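Local coordinates for RagA protein (Porphyromonas gingivalis, PDB 6SLN) that probably imports nutrients such as peptides across the outer membrane, as a TonB-dependent receptor whose beta-barrel is closed by a plug domain, at residues D516-M521 and R575-F580; S99-K104 and V185-S190. All coordinates share one frame; numbering follows the deposited sequence.

Interaction 1: residues D516-M521 and R575-F580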
loop_
_atom_site.group_PDB
_atom_site.type_symbol
_atom_site.label_atom_id
_atom_site.label_comp_id
_atom_site.label_asym_id
_atom_site.label_seq_id
_atom_site.Cartn_x
_atom_site.Cartn_y
_atom_site.Cartn_z
ATOM N N ASP A 516 -36.607 17.211 -44.820
ATOM C CA ASP A 516 -35.587 16.291 -44.330
ATOM C C ASP A 516 -35.843 16.019 -42.860
ATOM O O ASP A 516 -35.972 16.953 -42.066
ATOM C CB ASP A 516 -34.178 16.861 -44.514
ATOM C CG ASP A 516 -33.808 17.044 -45.969
ATOM O OD1 ASP A 516 -33.635 18.209 -46.404
ATOM O OD2 ASP A 516 -33.691 16.016 -46.676
ATOM N N LEU A 517 -35.927 14.751 -42.498
ATOM C CA LEU A 517 -36.046 14.374 -41.101
ATOM C C LEU A 517 -34.843 13.527 -40.708
ATOM O O LEU A 517 -34.349 12.717 -41.499
ATOM C CB LEU A 517 -37.352 13.625 -40.832
ATOM C CG LEU A 517 -37.591 13.280 -39.359
ATOM C CD1 LEU A 517 -38.057 14.510 -38.592
ATOM C CD2 LEU A 517 -38.587 12.134 -39.207
ATOM N N THR A 518 -34.356 13.744 -39.492
ATOM C CA THR A 518 -33.275 12.959 -38.924
ATOM C C THR A 518 -33.712 12.481 -37.550
ATOM O O THR A 518 -34.174 13.279 -36.727
ATOM C CB THR A 518 -31.982 13.773 -38.821
ATOM O OG1 THR A 518 -31.514 14.087 -40.138
ATOM C CG2 THR A 518 -30.927 12.984 -38.070
ATOM N N ALA A 519 -33.592 11.180 -37.317
ATOM C CA ALA A 519 -33.915 10.590 -36.034
ATOM C C ALA A 519 -32.690 9.868 -35.517
ATOM O O ALA A 519 -31.929 9.282 -36.294
ATOM C CB ALA A 519 -35.085 9.614 -36.122
ATOM N N LEU A 520 -32.511 9.922 -34.198
ATOM C CA LEU A 520 -31.360 9.319 -33.542
ATOM C C LEU A 520 -31.803 8.785 -32.188
ATOM O O LEU A 520 -32.167 9.567 -31.306
ATOM C CB LEU A 520 -30.241 10.336 -33.384
ATOM C CG LEU A 520 -28.892 9.853 -32.845
ATOM C CD1 LEU A 520 -27.815 10.781 -33.338
ATOM C CD2 LEU A 520 -28.866 9.800 -31.327
ATOM N N MET A 521 -31.759 7.466 -32.022
ATOM C CA MET A 521 -31.863 6.832 -30.717
ATOM C C MET A 521 -30.466 6.482 -30.210
ATOM O O MET A 521 -29.570 6.149 -30.993
ATOM C CB MET A 521 -32.726 5.571 -30.786
ATOM C CG MET A 521 -34.111 5.802 -31.347
ATOM S SD MET A 521 -35.272 6.252 -30.047
ATOM C CE MET A 521 -36.155 4.706 -29.817
ATOM N N ARG A 575 -32.777 12.250 -30.264
ATOM C CA ARG A 575 -32.659 13.576 -30.840
ATOM C C ARG A 575 -33.220 13.515 -32.251
ATOM O O ARG A 575 -32.876 12.609 -33.018
ATOM C CB ARG A 575 -31.204 14.040 -30.856
ATOM C CG ARG A 575 -31.024 15.421 -31.444
ATOM C CD ARG A 575 -29.890 15.446 -32.444
ATOM N NE ARG A 575 -28.580 15.464 -31.797
ATOM C CZ ARG A 575 -27.444 15.170 -32.421
ATOM N NH1 ARG A 575 -27.461 14.831 -33.703
ATOM N NH2 ARG A 575 -26.291 15.215 -31.771
ATOM N N PHE A 576 -34.088 14.474 -32.582
ATOM C CA PHE A 576 -34.787 14.519 -33.859
ATOM C C PHE A 576 -34.563 15.871 -34.511
ATOM O O PHE A 576 -34.566 16.902 -33.831
ATOM C CB PHE A 576 -36.272 14.268 -33.667
ATOM C CG PHE A 576 -36.572 12.934 -33.091
ATOM C CD1 PHE A 576 -36.762 11.842 -33.918
ATOM C CD2 PHE A 576 -36.639 12.758 -31.722
ATOM C CE1 PHE A 576 -37.035 10.597 -33.392
ATOM C CE2 PHE A 576 -36.902 11.509 -31.183
ATOM C CZ PHE A 576 -37.105 10.428 -32.022
ATOM N N ASN A 577 -34.376 15.858 -35.833
ATOM C CA ASN A 577 -34.029 17.051 -36.603
ATOM C C ASN A 577 -34.896 17.108 -37.852
ATOM O O ASN A 577 -34.778 16.254 -38.737
ATOM C CB ASN A 577 -32.549 17.052 -36.977
ATOM C CG ASN A 577 -31.669 16.616 -35.836
ATOM O OD1 ASN A 577 -31.609 17.283 -34.805
ATOM N ND2 ASN A 577 -30.982 15.487 -36.006
ATOM N N TYR A 578 -35.743 18.126 -37.930
ATOM C CA TYR A 578 -36.639 18.343 -39.052
ATOM C C TYR A 578 -36.198 19.575 -39.838
ATOM O O TYR A 578 -35.666 20.535 -39.274
ATOM C CB TYR A 578 -38.063 18.508 -38.538
ATOM C CG TYR A 578 -39.086 18.811 -39.589
ATOM C CD1 TYR A 578 -39.276 20.106 -40.046
ATOM C CD2 TYR A 578 -39.895 17.806 -40.099
ATOM C CE1 TYR A 578 -40.220 20.391 -41.003
ATOM C CE2 TYR A 578 -40.852 18.083 -41.054
ATOM C CZ TYR A 578 -41.004 19.377 -41.503
ATOM O OH TYR A 578 -41.942 19.665 -42.456
ATOM N N GLY A 579 -36.419 19.547 -41.151
ATOM C CA GLY A 579 -35.959 20.637 -41.988
ATOM C C GLY A 579 -36.805 20.928 -43.213
ATOM O O GLY A 579 -36.528 20.404 -44.296
ATOM N N PHE A 580 -37.818 21.786 -43.063
ATOM C CA PHE A 580 -38.699 22.127 -44.173
ATOM C C PHE A 580 -38.064 23.180 -45.070
ATOM O O PHE A 580 -37.526 24.184 -44.593
ATOM C CB PHE A 580 -40.049 22.642 -43.671
ATOM C CG PHE A 580 -40.889 23.273 -44.753
ATOM C CD1 PHE A 580 -41.175 22.584 -45.925
ATOM C CD2 PHE A 580 -41.380 24.555 -44.608
ATOM C CE1 PHE A 580 -41.932 23.157 -46.927
ATOM C CE2 PHE A 580 -42.147 25.132 -45.608
ATOM C CZ PHE A 580 -42.420 24.434 -46.768
#
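Asp-516 opens the pairing of two strands that run almost exactly antiparallel, at 177°. Its N donates to Gly-579 O at 3.2 Å, from above the carbonyl plane. The return bond from Gly-579 N is weak. The carboxylate of Asp-516 turns to Ser-510 on the preceding strand.

Leu-517 sits across from Tyr-578 in a non-hydrogen-bonded pair. Its CG is anti to the backbone N (chi1 -176°), and CD1 reaches the ring edge, with Tyr-578 CB at 4.0 Å. The two side chains cross at about a right angle.

Thr-518 and Asn-577 form the central hydrogen-bonded pair. Thr-518 N to Asn-577 O and Asn-577 N to Thr-518 O are both 2.7 Å, and each donor lies in the carbonyl plane. Such pairing of neighbouring strands builds the wall of a TonB-dependent receptor barrel. Strand 515-540 is hydrogen-bonded on its other edge to strand 487-510, and strand 561-580 to strand 584-595. The side chains of Asp-516, Thr-518, Leu-520, Arg-575 and Asn-577 share one face, probably the one turned to the barrel interior. Leu-517, Ala-519, Phe-576 and Tyr-578 share the other.

Ala-519 places CB obliquely against the Phe-576 ring, 3.5 Å from CE1. Leu-520 closes the pairing. Arg-575 N donates to Leu-520 O at 2.9 Å, in the carbonyl plane, while the bond from Leu-520 N to Arg-575 O is weak. On the side chains, Leu-520 CD1 lies over one face of the Arg-575 guanidinium, 4.1 Å from NH1.

Interaction 2: residues S99-K104 and V185-S190; sequences SGSVAK and VLKDAS
Backbone hydrogen bonds come first. Ala-103 and Val-185 are an antiparallel hydrogen-bonded pair: Ala-103 N donates to Val-185 O at 2.9 Å, in the carbonyl plane. Val-185 N donates back to Ala-103 O at 2.6 Å, nearly along the C=O axis. Further on, Lys-187 N reaches Ser-101 O at 2.9 Å, with an N-H...O angle of 164°. This pairs strand 102-106, an outermost strand of the plug-domain sheet, with strand 180-186.

Apolar packing is small. Val-102 and Leu-186 face each other in a non-hydrogen-bonded pair. Their side chains lie side by side and point the same way. Leu-186 CD2 meets both methyls of Val-102, 3.6 Å from CG1. Elsewhere, Lys-187 CE comes within 4.1 Å of Ala-103 CB. The lysine methylenes also make van der Waals contact with the Ser-101 side chain, with Lys-187 CE 3.8 Å from Ser-101 OG.

A side-chain polar bond follows where the strands give way to loop. Asp-188 OD2 accepts from Ser-190 N at 2.9 Å, from well above the carboxylate plane, which makes an Asx turn. The Asp-188 CG stands in the crowded position between backbone N and carbonyl carbon (chi1 77°).

Other polar bonds leave the two segments. Lys-187 NZ hydrogen-bonds to Ala-127 O within the plug and forms a salt bridge with Asp-738 of barrel strand 732-746. Ser-99 OG bonds to Asp-587, also of the barrel. The buried lysine charge is thus probably balanced by Asp-738, so the bonds described from this contact to the barrel wall are polar, while its apolar pairs stay within the plug.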
loop_
_atom_site.group_PDB
_atom_site.type_symbol
_atom_site.label_atom_id
_atom_site.label_comp_id
_atom_site.label_asym_id
_atom_site.label_seq_id
_atom_site.Cartn_x
_atom_site.Cartn_y
_atom_site.Cartn_z
ATOM N N SER A 99 -30.088 24.600 -33.773
ATOM C CA SER A 99 -30.680 25.615 -32.909
ATOM C C SER A 99 -29.800 25.977 -31.726
ATOM O O SER A 99 -30.143 26.897 -30.977
ATOM C CB SER A 99 -32.025 25.127 -32.354
ATOM O OG SER A 99 -32.730 24.344 -33.293
ATOM N N GLY A 100 -28.695 25.265 -31.525
ATOM C CA GLY A 100 -27.983 25.356 -30.271
ATOM C C GLY A 100 -27.050 26.552 -30.212
ATOM O O GLY A 100 -26.464 26.963 -31.214
ATOM N N SER A 101 -26.933 27.117 -29.012
ATOM C CA SER A 101 -25.896 28.089 -28.677
ATOM C C SER A 101 -24.573 27.335 -28.620
ATOM O O SER A 101 -24.255 26.692 -27.614
ATOM C CB SER A 101 -26.217 28.767 -27.344
ATOM O OG SER A 101 -25.623 30.054 -27.218
ATOM N N VAL A 102 -23.805 27.378 -29.712
ATOM C CA VAL A 102 -22.559 26.629 -29.825
ATOM C C VAL A 102 -21.437 27.566 -30.252
ATOM O O VAL A 102 -21.580 28.297 -31.238
ATOM C CB VAL A 102 -22.680 25.468 -30.826
ATOM C CG1 VAL A 102 -21.353 24.724 -30.909
ATOM C CG2 VAL A 102 -23.804 24.534 -30.423
ATOM N N ALA A 103 -20.311 27.524 -29.531
ATOM C CA ALA A 103 -19.130 28.331 -29.826
ATOM C C ALA A 103 -17.934 27.417 -30.018
ATOM O O ALA A 103 -17.730 26.496 -29.221
ATOM C CB ALA A 103 -18.840 29.323 -28.705
ATOM N N LYS A 104 -17.149 27.667 -31.070
ATOM C CA LYS A 104 -16.052 26.784 -31.454
ATOM C C LYS A 104 -14.727 27.531 -31.470
ATOM O O LYS A 104 -14.622 28.608 -32.071
ATOM C CB LYS A 104 -16.291 26.161 -32.832
ATOM C CG LYS A 104 -15.194 25.177 -33.227
ATOM C CD LYS A 104 -15.387 24.632 -34.633
ATOM C CE LYS A 104 -15.587 23.119 -34.606
ATOM N NZ LYS A 104 -14.979 22.465 -35.802
ATOM N N VAL A 185 -17.895 24.730 -27.362
ATOM C CA VAL A 185 -18.559 24.956 -26.088
ATOM C C VAL A 185 -20.051 25.024 -26.365
ATOM O O VAL A 185 -20.505 25.860 -27.154
ATOM C CB VAL A 185 -18.041 26.219 -25.382
ATOM C CG1 VAL A 185 -18.729 26.397 -24.025
ATOM C CG2 VAL A 185 -16.537 26.104 -25.190
ATOM N N LEU A 186 -20.801 24.115 -25.742
ATOM C CA LEU A 186 -22.244 24.021 -25.916
ATOM C C LEU A 186 -22.944 24.645 -24.711
ATOM O O LEU A 186 -22.765 24.187 -23.574
ATOM C CB LEU A 186 -22.673 22.569 -26.094
ATOM C CG LEU A 186 -21.795 21.680 -26.960
ATOM C CD1 LEU A 186 -22.431 20.339 -27.028
ATOM C CD2 LEU A 186 -21.644 22.256 -28.347
ATOM N N LYS A 187 -23.756 25.673 -24.964
ATOM C CA LYS A 187 -24.280 26.512 -23.901
ATOM C C LYS A 187 -25.746 26.273 -23.556
ATOM O O LYS A 187 -26.145 26.589 -22.432
ATOM C CB LYS A 187 -24.095 27.993 -24.268
ATOM C CG LYS A 187 -22.699 28.319 -24.775
ATOM C CD LYS A 187 -22.418 29.829 -24.799
ATOM C CE LYS A 187 -21.963 30.294 -26.192
ATOM N NZ LYS A 187 -21.743 31.780 -26.312
ATOM N N ASP A 188 -26.551 25.731 -24.470
ATOM C CA ASP A 188 -27.993 25.649 -24.277
ATOM C C ASP A 188 -28.507 24.214 -24.381
ATOM O O ASP A 188 -27.848 23.321 -24.914
ATOM C CB ASP A 188 -28.731 26.510 -25.299
ATOM C CG ASP A 188 -28.780 25.865 -26.644
ATOM O OD1 ASP A 188 -27.739 25.853 -27.318
ATOM O OD2 ASP A 188 -29.843 25.349 -27.016
ATOM N N ALA A 189 -29.740 24.032 -23.901
ATOM C CA ALA A 189 -30.322 22.702 -23.747
ATOM C C ALA A 189 -30.515 21.992 -25.077
ATOM O O ALA A 189 -30.537 20.754 -25.125
ATOM C CB ALA A 189 -31.661 22.806 -23.021
ATOM N N SER A 190 -30.694 22.744 -26.158
ATOM C CA SER A 190 -30.817 22.097 -27.456
ATOM C C SER A 190 -29.475 21.575 -27.933
ATOM O O SER A 190 -29.421 20.556 -28.629
ATOM C CB SER A 190 -31.401 23.071 -28.473
ATOM O OG SER A 190 -31.343 22.563 -29.791
#

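In the fold
Interaction 2 comes first along the chain and closes before interaction 1 opens. The two share no sheet. Interaction 2 joins strands 102-106 and 180-186 in the plug domain. Interaction 1 joins strands 515-540 and 561-580 in the barrel. Their centres are 18 Å apart, and their nearest atoms are about 6 Å apart without touching. Asp-587, on barrel strand 584-595 and in contact with the side chain of Asn-577, is a barrel residue through which the two are connected. The plug therefore meets the wall one strand away from interaction 1. This is consistent with a plug held inside the barrel, as in other TonB-dependent receptors.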